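Local coordinates for serine-repeat antigen protein (Plasmodium falciparum, PDB 3CH3) that is a papain-family, protease-like malaria antigen that carries a noncanonical serine in its active site and whose own peptidase activity remains uncertain, at residues V61-K66 with V105-P110; V169-K174 with H199-V204; E176-Y181 with Q189-D194; G193-D198 with C246-I251. One frame throughout, in Å; residues are numbered along the deposited sequence. Where two conformers were deposited one is given.

The four contacts come from one papain-like fold and fall into two groups. Interaction 1 stands alone in the helical part, where a disulfide ties the end of helix 58-63 to a later loop; its centre is about 23 Å from that of interaction 2. Interactions 2, 3 and 4 belong to the sheet side. Interaction 2 pairs strand 169-173 with strand 199-210, and interaction 3 is nested in the loop between them. Interaction 4 shares G193 and D194 with interaction 3, their centres being about 9 Å apart, and its segments alternate with those of interaction 2. Thus D198 leads from the potassium-bearing loops straight into H199 and the probable active-site cleft.

Interaction 1. Residues V61-K66 with V105-P110; sequences VANCYK and VGEQCP
The carbonyl oxygen of E107 takes a 2.7 Å hydrogen bond from a water, and the same water donates to N63 O at 2.8 Å. That bridge joins the last turn of helix 58-63, in the helical half of the papain-like fold, to the loop 105-110, and a disulfide just beyond the helix makes the join covalent. N63 does most of the filling. Its side-chain amide lies along the loop backbone, beside G106 and the carbonyl of E107, with N63 CG 3.3 Å from E107 O; the amide and the E107 carboxylate are turned 47° against each other. G106 gives the loop its bend here with a positive phi. The carboxylate of E107 looks elsewhere for its partner, since OE1 is hydrogen-bonded to Y98 OH. One residue back, A62 CB meets V105 CG1 at 4.0 Å, a plain methyl contact at the V105 end of the interface. At the other end the loop closes in on C64, the first residue to leave helical geometry. C109 CB comes within 3.5 Å of N63 O, and P110, which also packs on Y60, Y98 and W116, brings its CD to 3.8 Å from C64 SG. The two cysteines reach each other by different routes: C64 SG stands beside its own backbone N (chi1 -56°), whereas C109 SG swings anti to N. The resulting C64 SG to C109 SG bond is 2.0 Å long, with a right-handed twist of 96° about the two sulfurs.

Interaction 2. Residues V169-K174 with H199-V204; sequences VIAYIK and HAVNIV. With 2HP (dihydrogenphosphate ion), chain C.
V169, A171 and I173 each exchange two backbone hydrogen bonds with I203, V201 and H199, an antiparallel pairing that forms part of the sheet of the papain-like fold. The central exchange is the straightest, A171 N giving to V201 O at 2.9 Å and V201 N to A171 O at 2.8 Å. The alternate residues turn their backbone groups outward: I170 bonds to V255 and Y172 to H252 and S253, while N202 bonds to R223 of strand 216-223. A200 N finds S33 OG. Between the bonded pairs, A200 CB sits over one face of the Y172 ring, 4.2 Å from its centroid, a CH-pi contact. On the other face of the sheet, I173 takes the crowded position for CG1 (chi1 68°), which carries CD1 across to V201 CG1 at 3.9 Å and alongside the edge of the H199 ring. That imidazole has both nitrogens engaged. ND1 donates to O3 of a dihydrogenphosphate ion at 2.8 Å, the ion lying at the ring edge, and NE2 is hydrogen-bonded to N224 OD1. S33 OG and Q27 NE2 hold the same ion. With S33 in the place of the papain cysteine and H199 and N224 in those of its histidine and asparagine, the chemistry is consistent with an intact active-site framework, here occupied by an anion.

Interaction 3. Residues E176-Y181 with Q189-D194; sequences ENVMGY and QNLCGD. With K (potassium ion), chain B; 2HP (dihydrogenphosphate ion), chain D.
N177 pushes its amide into the bend of the loop at C192 to D194, its CG 3.3 Å from C192 O, with the amide plane turned 74° from the D194 carboxylate. This is the close-packed part of the contact. Behind the amide, L191 lays CD1 against N177 O at 3.6 Å, and V178 CG1 meets the same methyl at 4.0 Å, the two side chains crossing at about a right angle. F250 presses on both V178 and L191 and completes a small apolar cluster. The other side is wet and charged, and it is built round a potassium ion. D194, with CG beside its backbone N (chi1 -73°), offers OD1 to the metal at 2.7 Å; G193 O binds it at 2.9 Å, and a dihydrogenphosphate ion and waters supply the remaining ligands. One water sits farther from the metal than the others, and its very short approach to E176 OE2 is doubtful. E176 arrives from the direction opposite to D194, and in the conformer given its OE2 lies 2.6 Å from D194 OD2. Two acids this close probably share a proton, although E176 was modelled in two conformers and the detail is doubtful. The disulfide from C192 to C246 ties the loop 189-194 to the neighbouring one. In the fold, the contact lies between two loops that flank the short strand 188-189, one following strand 169-173 and the other leading to strand 199-210, with V178 and L191 seated on F236 and V238 of strand 235-239.

Interaction 4. Residues G193-D198 with C246-I251; sequences GDDTAD and CHFNFI. With K (potassium ion), chain B; 2HP (dihydrogenphosphate ion), chain D; 2HP (dihydrogenphosphate ion), chain C.
D195 lies over one face of the F248 ring, its CA above the centre and its CB 4.1 Å from the centroid as a CH-pi contact. In the conformer given, the D195 carboxylate is stacked on the ring, the two planes only 16° apart, and OD1 reaches F248 CE2 at 3.5 Å. The opposite face is covered by H247 CB, while the ring edge turns toward a dihydrogenphosphate ion, whose O3 approaches F248 CD1 at 3.2 Å. H247 grips O4 of this anion twice, with its backbone N at 2.8 Å and with ND1 at 3.0 Å from the edge of the imidazole; F248 N donates to O2. Beside the F248 ring the backbones come into direct contact: G193 N gives a 2.9 Å hydrogen bond to F248 O, and G193 CA stands 3.6 Å from F250 CA. G193 has no side chain to intrude, and its CA makes a CA-H...O contact with N249 O at 3.4 Å. The contact thus fastens the loop before strand 199-210 to the one that runs from strand 235-239 to strand 253-260. F250 and I251 turn away from it and pack on I173 and A171 of strand 169-173.

Interaction 1. Residues V61-K66 with V105-P110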
# COMPACT_ATOMS: atom_id res chain seq x y z
N VAL A 61 -14.17 -5.96 -3.60
CA VAL A 61 -14.22 -5.01 -2.50
C VAL A 61 -14.94 -3.73 -2.93
O VAL A 61 -15.75 -3.19 -2.18
CB VAL A 61 -12.79 -4.78 -1.95
CG1 VAL A 61 -12.76 -3.69 -0.90
CG2 VAL A 61 -12.24 -6.13 -1.38
N ALA A 62 -14.67 -3.27 -4.16
CA ALA A 62 -15.35 -2.10 -4.68
C ALA A 62 -16.87 -2.28 -4.73
O ALA A 62 -17.61 -1.36 -4.42
CB ALA A 62 -14.81 -1.74 -6.10
N ASN A 63 -17.31 -3.48 -5.13
CA ASN A 63 -18.72 -3.71 -5.44
C ASN A 63 -19.56 -4.32 -4.31
O ASN A 63 -20.80 -4.31 -4.38
CB ASN A 63 -18.86 -4.57 -6.70
CG ASN A 63 -18.41 -3.83 -7.97
OD1 ASN A 63 -18.29 -4.43 -9.04
ND2 ASN A 63 -18.18 -2.53 -7.85
N CYS A 64 -18.90 -4.82 -3.27
CA CYS A 64 -19.63 -5.53 -2.20
C CYS A 64 -19.48 -4.77 -0.90
O CYS A 64 -18.39 -4.62 -0.39
CB CYS A 64 -19.10 -6.95 -2.06
SG CYS A 64 -19.17 -7.86 -3.59
N TYR A 65 -20.60 -4.24 -0.40
CA TYR A 65 -20.59 -3.39 0.80
C TYR A 65 -22.01 -3.23 1.32
O TYR A 65 -22.97 -3.34 0.56
CB TYR A 65 -19.93 -2.01 0.51
CG TYR A 65 -20.62 -1.22 -0.57
CD1 TYR A 65 -21.67 -0.36 -0.26
CD2 TYR A 65 -20.22 -1.33 -1.92
CE1 TYR A 65 -22.34 0.35 -1.26
CE2 TYR A 65 -20.87 -0.61 -2.92
CZ TYR A 65 -21.94 0.23 -2.58
OH TYR A 65 -22.61 0.96 -3.52
N LYS A 66 -22.13 -2.98 2.62
CA LYS A 66 -23.43 -2.89 3.26
C LYS A 66 -24.00 -1.48 3.15
O LYS A 66 -23.28 -0.52 2.87
CB LYS A 66 -23.36 -3.38 4.71
CG LYS A 66 -23.53 -4.89 4.83
CD LYS A 66 -23.60 -5.38 6.28
CE LYS A 66 -23.70 -6.91 6.35
NZ LYS A 66 -22.72 -7.56 5.40
N VAL A 105 -16.65 -0.97 -11.80
CA VAL A 105 -16.83 -0.51 -10.42
C VAL A 105 -18.22 0.11 -10.33
O VAL A 105 -18.53 1.09 -11.04
CB VAL A 105 -15.75 0.53 -10.00
CG1 VAL A 105 -16.11 1.11 -8.59
CG2 VAL A 105 -14.32 -0.07 -10.03
N GLY A 106 -19.09 -0.46 -9.49
CA GLY A 106 -20.50 -0.09 -9.50
C GLY A 106 -21.48 -1.22 -9.84
O GLY A 106 -22.70 -1.12 -9.57
N GLU A 107 -20.95 -2.29 -10.43
CA GLU A 107 -21.75 -3.49 -10.73
C GLU A 107 -22.29 -4.12 -9.47
O GLU A 107 -21.67 -3.98 -8.43
CB GLU A 107 -20.88 -4.54 -11.37
CG GLU A 107 -20.75 -4.37 -12.80
CD GLU A 107 -19.99 -5.50 -13.43
OE1 GLU A 107 -19.41 -6.35 -12.70
OE2 GLU A 107 -19.94 -5.50 -14.66
N GLN A 108 -23.41 -4.84 -9.59
CA GLN A 108 -23.95 -5.62 -8.47
C GLN A 108 -22.85 -6.55 -7.92
O GLN A 108 -22.10 -7.15 -8.70
CB GLN A 108 -25.23 -6.42 -8.89
N CYS A 109 -22.73 -6.63 -6.60
CA CYS A 109 -21.84 -7.60 -5.96
C CYS A 109 -22.10 -9.00 -6.52
O CYS A 109 -23.25 -9.44 -6.53
CB CYS A 109 -22.07 -7.59 -4.45
SG CYS A 109 -21.02 -8.73 -3.51
N PRO A 110 -21.05 -9.69 -7.02
CA PRO A 110 -21.28 -11.01 -7.64
C PRO A 110 -21.47 -12.11 -6.62
O PRO A 110 -20.94 -12.04 -5.50
CB PRO A 110 -19.99 -11.25 -8.43
CG PRO A 110 -18.93 -10.54 -7.60
CD PRO A 110 -19.62 -9.31 -7.05
O HOH W 1 -21.99 -2.56 -6.21

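Interaction 2. Residues V169-K174 with H199-V204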
# COMPACT_ATOMS: atom_id res chain seq x y z
N VAL A 169 3.66 -1.07 4.57
CA VAL A 169 2.62 -0.34 5.26
C VAL A 169 1.77 0.38 4.22
O VAL A 169 2.19 0.51 3.05
CB VAL A 169 3.14 0.70 6.30
CG1 VAL A 169 3.97 -0.02 7.36
CG2 VAL A 169 3.97 1.82 5.63
N ILE A 170 0.59 0.82 4.63
CA ILE A 170 -0.22 1.69 3.77
C ILE A 170 0.22 3.11 4.12
O ILE A 170 0.40 3.44 5.29
CB ILE A 170 -1.69 1.50 4.10
CG1 ILE A 170 -2.08 0.01 3.85
CG2 ILE A 170 -2.58 2.48 3.31
CD1 ILE A 170 -3.39 -0.33 4.55
N ALA A 171 0.41 3.95 3.11
CA ALA A 171 0.72 5.36 3.33
C ALA A 171 -0.23 6.23 2.51
O ALA A 171 -0.71 5.81 1.46
CB ALA A 171 2.18 5.70 2.94
N TYR A 172 -0.50 7.43 3.03
CA TYR A 172 -1.33 8.39 2.33
C TYR A 172 -0.45 9.56 1.92
O TYR A 172 0.35 10.09 2.73
CB TYR A 172 -2.48 8.89 3.22
CG TYR A 172 -3.76 8.21 2.87
CD1 TYR A 172 -4.24 7.18 3.67
CD2 TYR A 172 -4.44 8.51 1.69
CE1 TYR A 172 -5.46 6.52 3.33
CE2 TYR A 172 -5.63 7.89 1.34
CZ TYR A 172 -6.13 6.89 2.14
OH TYR A 172 -7.30 6.27 1.79
N ILE A 173 -0.61 9.97 0.66
CA ILE A 173 0.07 11.12 0.11
C ILE A 173 -0.96 12.01 -0.62
O ILE A 173 -2.09 11.57 -0.92
CB ILE A 173 1.19 10.67 -0.87
CG1 ILE A 173 0.54 10.02 -2.13
CG2 ILE A 173 2.21 9.73 -0.17
CD1 ILE A 173 1.60 9.77 -3.34
N LYS A 174 -0.55 13.24 -0.92
CA LYS A 174 -1.30 14.07 -1.83
C LYS A 174 -0.84 13.74 -3.25
O LYS A 174 0.37 13.89 -3.59
CB LYS A 174 -1.06 15.56 -1.51
CG LYS A 174 -2.09 16.42 -2.24
CD LYS A 174 -3.35 16.59 -1.40
CE LYS A 174 -4.27 17.63 -2.04
NZ LYS A 174 -5.53 17.78 -1.26
N HIS A 199 -4.57 10.11 -1.59
CA HIS A 199 -4.21 8.95 -2.45
C HIS A 199 -3.40 7.93 -1.63
O HIS A 199 -2.39 8.29 -1.01
CB HIS A 199 -3.38 9.43 -3.63
CG HIS A 199 -2.97 8.34 -4.57
ND1 HIS A 199 -3.88 7.65 -5.35
CD2 HIS A 199 -1.76 7.81 -4.83
CE1 HIS A 199 -3.24 6.74 -6.06
NE2 HIS A 199 -1.94 6.83 -5.78
N ALA A 200 -3.84 6.68 -1.64
CA ALA A 200 -3.18 5.61 -0.88
C ALA A 200 -2.12 4.93 -1.74
O ALA A 200 -2.35 4.63 -2.92
CB ALA A 200 -4.22 4.57 -0.36
N VAL A 201 -0.97 4.71 -1.13
CA VAL A 201 0.16 4.01 -1.75
C VAL A 201 0.68 3.01 -0.70
O VAL A 201 0.10 2.91 0.38
CB VAL A 201 1.28 5.01 -2.18
CG1 VAL A 201 0.71 5.94 -3.31
CG2 VAL A 201 1.91 5.81 -0.94
N ASN A 202 1.75 2.30 -1.00
CA ASN A 202 2.37 1.46 0.03
C ASN A 202 3.85 1.81 0.11
O ASN A 202 4.50 1.98 -0.92
CB ASN A 202 2.25 -0.03 -0.36
CG ASN A 202 0.81 -0.49 -0.32
OD1 ASN A 202 0.21 -0.76 0.75
ND2 ASN A 202 0.22 -0.54 -1.48
N ILE A 203 4.41 1.83 1.31
CA ILE A 203 5.87 1.86 1.43
C ILE A 203 6.29 0.41 1.53
O ILE A 203 5.73 -0.35 2.36
CB ILE A 203 6.31 2.65 2.67
CG1 ILE A 203 5.92 4.16 2.47
CG2 ILE A 203 7.85 2.50 2.90
CD1 ILE A 203 6.13 5.03 3.74
N VAL A 204 7.23 0.02 0.67
CA VAL A 204 7.62 -1.37 0.53
C VAL A 204 9.13 -1.63 0.79
O VAL A 204 9.58 -2.77 0.68
CB VAL A 204 7.22 -1.94 -0.86
CG1 VAL A 204 5.70 -1.73 -1.13
CG2 VAL A 204 8.09 -1.26 -1.98
P 2HP C . -7.77 8.08 -5.58
O1 2HP C . -7.90 8.55 -7.04
O2 2HP C . -7.72 6.60 -5.38
O3 2HP C . -6.35 8.92 -4.98
O4 2HP C . -9.26 8.61 -4.75

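Interaction 3. Residues E176-Y181 with Q189-D194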
# COMPACT_ATOMS: atom_id res chain seq x y z
N GLU A 176 -0.99 15.17 -6.06
CA GLU A 176 -0.34 16.28 -6.81
C GLU A 176 1.17 16.28 -6.57
O GLU A 176 1.94 16.68 -7.44
CB GLU A 176 -0.91 17.63 -6.36
CG GLU A 176 -0.46 18.07 -4.93
CD GLU A 176 -1.10 19.37 -4.43
OE1 GLU A 176 -2.18 19.78 -4.95
OE2 GLU A 176 -0.51 20.00 -3.52
N ASN A 177 1.57 15.83 -5.39
CA ASN A 177 2.99 15.91 -5.04
C ASN A 177 3.85 14.99 -5.91
O ASN A 177 5.06 15.19 -5.98
CB ASN A 177 3.23 15.56 -3.59
CG ASN A 177 2.70 16.62 -2.62
OD1 ASN A 177 2.56 17.84 -2.92
ND2 ASN A 177 2.43 16.17 -1.46
N VAL A 178 3.24 13.98 -6.55
CA VAL A 178 3.98 13.12 -7.48
C VAL A 178 3.63 13.38 -8.95
O VAL A 178 3.87 12.53 -9.83
CB VAL A 178 3.90 11.58 -7.16
CG1 VAL A 178 4.46 11.30 -5.78
CG2 VAL A 178 2.45 11.07 -7.28
N MET A 179 3.06 14.55 -9.24
CA MET A 179 2.66 14.85 -10.61
C MET A 179 3.54 15.97 -11.18
O MET A 179 3.14 16.69 -12.10
CB MET A 179 1.16 15.07 -10.72
CG MET A 179 0.41 13.71 -10.65
SD MET A 179 -1.37 13.81 -10.37
CE MET A 179 -1.83 14.95 -11.66
N GLY A 180 4.74 16.09 -10.63
CA GLY A 180 5.72 17.07 -11.13
C GLY A 180 5.92 16.84 -12.62
O GLY A 180 5.96 15.70 -13.09
N TYR A 181 6.03 17.94 -13.37
CA TYR A 181 6.01 17.85 -14.82
C TYR A 181 7.13 16.97 -15.39
O TYR A 181 7.00 16.41 -16.48
CB TYR A 181 6.00 19.24 -15.49
CG TYR A 181 7.35 19.90 -15.54
CD1 TYR A 181 8.06 20.02 -16.74
CD2 TYR A 181 7.94 20.37 -14.37
CE1 TYR A 181 9.32 20.61 -16.76
CE2 TYR A 181 9.19 20.97 -14.37
CZ TYR A 181 9.87 21.10 -15.58
OH TYR A 181 11.10 21.67 -15.54
N GLN A 189 13.16 11.11 -5.62
CA GLN A 189 12.41 12.38 -5.60
C GLN A 189 12.64 13.10 -4.28
O GLN A 189 12.71 12.50 -3.22
CB GLN A 189 10.90 12.14 -5.76
CG GLN A 189 10.53 11.27 -6.99
CD GLN A 189 10.92 11.91 -8.32
OE1 GLN A 189 11.36 11.21 -9.25
NE2 GLN A 189 10.78 13.22 -8.43
N ASN A 190 12.77 14.42 -4.34
CA ASN A 190 12.98 15.17 -3.11
C ASN A 190 11.75 16.06 -2.96
O ASN A 190 11.69 17.13 -3.56
CB ASN A 190 14.27 16.00 -3.19
CG ASN A 190 14.72 16.48 -1.82
OD1 ASN A 190 14.52 15.81 -0.81
ND2 ASN A 190 15.33 17.68 -1.79
N LEU A 191 10.74 15.57 -2.23
CA LEU A 191 9.38 16.13 -2.32
C LEU A 191 8.90 16.66 -1.00
O LEU A 191 9.22 16.09 0.06
CB LEU A 191 8.37 15.03 -2.72
CG LEU A 191 8.66 14.32 -4.04
CD1 LEU A 191 7.59 13.31 -4.27
CD2 LEU A 191 8.71 15.32 -5.22
N CYS A 192 8.09 17.72 -1.04
CA CYS A 192 7.33 18.12 0.15
C CYS A 192 5.96 17.48 0.13
O CYS A 192 5.47 17.07 -0.92
CB CYS A 192 7.15 19.62 0.26
SG CYS A 192 8.65 20.61 0.46
N GLY A 193 5.34 17.40 1.31
CA GLY A 193 3.92 17.03 1.40
C GLY A 193 2.99 18.22 1.63
O GLY A 193 3.42 19.40 1.54
N ASP A 194 1.73 17.93 1.93
CA ASP A 194 0.69 18.93 2.19
C ASP A 194 0.08 18.70 3.56
O ASP A 194 0.32 17.66 4.20
CB ASP A 194 -0.45 18.81 1.16
CG ASP A 194 -0.08 19.30 -0.23
OD1 ASP A 194 1.13 19.43 -0.58
OD2 ASP A 194 -1.05 19.56 -0.99
K K B . 3.11 21.25 -0.63
P 2HP D . 4.90 22.52 2.36
O1 2HP D . 4.86 22.62 0.85
O2 2HP D . 5.28 21.12 2.92
O3 2HP D . 3.33 23.05 2.95
O4 2HP D . 6.14 23.58 3.00
O HOH W 2 1.77 21.10 -3.59
O HOH W 3 4.75 19.76 -2.12
O HOH W 4 1.58 22.77 1.36

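Interaction 4. Residues G193-D198 with C246-I251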
# COMPACT_ATOMS: atom_id res chain seq x y z
N GLY A 193 5.34 17.40 1.31
CA GLY A 193 3.92 17.03 1.40
C GLY A 193 2.99 18.22 1.63
O GLY A 193 3.42 19.40 1.54
N ASP A 194 1.73 17.93 1.93
CA ASP A 194 0.69 18.93 2.19
C ASP A 194 0.08 18.70 3.56
O ASP A 194 0.32 17.66 4.20
CB ASP A 194 -0.45 18.81 1.16
CG ASP A 194 -0.08 19.30 -0.23
OD1 ASP A 194 1.13 19.43 -0.58
OD2 ASP A 194 -1.05 19.56 -0.99
N ASP A 195 -0.77 19.63 3.99
CA ASP A 195 -1.47 19.48 5.26
C ASP A 195 -2.46 18.31 5.22
O ASP A 195 -2.89 17.80 6.26
CB ASP A 195 -2.17 20.81 5.63
CG ASP A 195 -2.35 21.01 7.13
OD1 ASP A 195 -2.01 20.12 7.93
OD2 ASP A 195 -2.83 22.10 7.51
N THR A 196 -2.85 17.90 4.01
CA THR A 196 -3.81 16.81 3.84
C THR A 196 -3.29 15.82 2.78
O THR A 196 -2.25 16.06 2.15
CB THR A 196 -5.16 17.35 3.37
OG1 THR A 196 -5.01 18.00 2.09
CG2 THR A 196 -5.75 18.35 4.39
N ALA A 197 -4.04 14.73 2.57
CA ALA A 197 -3.65 13.71 1.58
C ALA A 197 -4.94 13.23 0.89
O ALA A 197 -6.07 13.53 1.34
CB ALA A 197 -2.90 12.56 2.27
N ASP A 198 -4.79 12.50 -0.20
CA ASP A 198 -5.93 12.07 -1.00
C ASP A 198 -5.74 10.74 -1.75
O ASP A 198 -6.65 10.29 -2.48
CB ASP A 198 -6.37 13.20 -1.96
CG ASP A 198 -5.32 13.54 -3.03
OD1 ASP A 198 -4.32 12.80 -3.16
OD2 ASP A 198 -5.51 14.54 -3.73
N CYS A 246 10.29 22.24 3.66
CA CYS A 246 8.93 21.67 3.78
C CYS A 246 8.34 21.78 5.19
O CYS A 246 8.96 21.33 6.14
CB CYS A 246 8.86 20.18 3.41
SG CYS A 246 9.70 19.73 1.93
N HIS A 247 7.13 22.31 5.27
CA HIS A 247 6.36 22.31 6.50
C HIS A 247 5.76 20.94 6.80
O HIS A 247 5.52 20.59 7.97
CB HIS A 247 5.21 23.28 6.36
CG HIS A 247 5.62 24.71 6.42
ND1 HIS A 247 6.23 25.35 5.36
CD2 HIS A 247 5.53 25.63 7.41
CE1 HIS A 247 6.49 26.60 5.70
NE2 HIS A 247 6.08 26.79 6.94
N PHE A 248 5.46 20.19 5.73
CA PHE A 248 4.80 18.88 5.86
C PHE A 248 5.58 17.81 5.13
O PHE A 248 6.09 18.03 4.01
CB PHE A 248 3.37 18.93 5.32
CG PHE A 248 2.56 20.02 5.96
CD1 PHE A 248 2.28 21.19 5.27
CD2 PHE A 248 2.13 19.89 7.27
CE1 PHE A 248 1.54 22.23 5.88
CE2 PHE A 248 1.40 20.93 7.89
CZ PHE A 248 1.11 22.08 7.18
N ASN A 249 5.70 16.64 5.75
CA ASN A 249 6.42 15.52 5.10
C ASN A 249 5.63 14.95 3.94
O ASN A 249 4.40 14.87 3.99
CB ASN A 249 6.66 14.38 6.07
CG ASN A 249 7.74 13.47 5.60
OD1 ASN A 249 7.47 12.41 5.06
ND2 ASN A 249 8.98 13.89 5.80
N PHE A 250 6.34 14.46 2.93
CA PHE A 250 5.68 13.86 1.78
C PHE A 250 4.74 12.70 2.21
O PHE A 250 3.65 12.53 1.68
CB PHE A 250 6.75 13.31 0.83
CG PHE A 250 6.14 12.50 -0.29
CD1 PHE A 250 5.35 13.15 -1.25
CD2 PHE A 250 6.32 11.10 -0.36
CE1 PHE A 250 4.73 12.41 -2.31
CE2 PHE A 250 5.76 10.36 -1.42
CZ PHE A 250 4.94 11.02 -2.37
N ILE A 251 5.17 11.91 3.18
CA ILE A 251 4.29 10.85 3.76
C ILE A 251 3.41 11.50 4.82
O ILE A 251 3.90 11.88 5.90
CB ILE A 251 5.12 9.70 4.37
CG1 ILE A 251 6.06 9.01 3.35
CG2 ILE A 251 4.18 8.62 5.01
CD1 ILE A 251 5.40 8.44 2.10
K K B . 3.11 21.25 -0.63
P 2HP D . 4.90 22.52 2.36
O1 2HP D . 4.86 22.62 0.85
O2 2HP D . 5.28 21.12 2.92
O3 2HP D . 3.33 23.05 2.95
O4 2HP D . 6.14 23.58 3.00
P 2HP C . -7.77 8.08 -5.58
O1 2HP C . -7.90 8.55 -7.04
O2 2HP C . -7.72 6.60 -5.38
O3 2HP C . -6.35 8.92 -4.98
O4 2HP C . -9.26 8.61 -4.75
O HOH W 5 1.97 15.60 5.08
O HOH W 4 1.58 22.77 1.36
O HOH W 2 1.77 21.10 -3.59
O HOH W 3 4.75 19.76 -2.12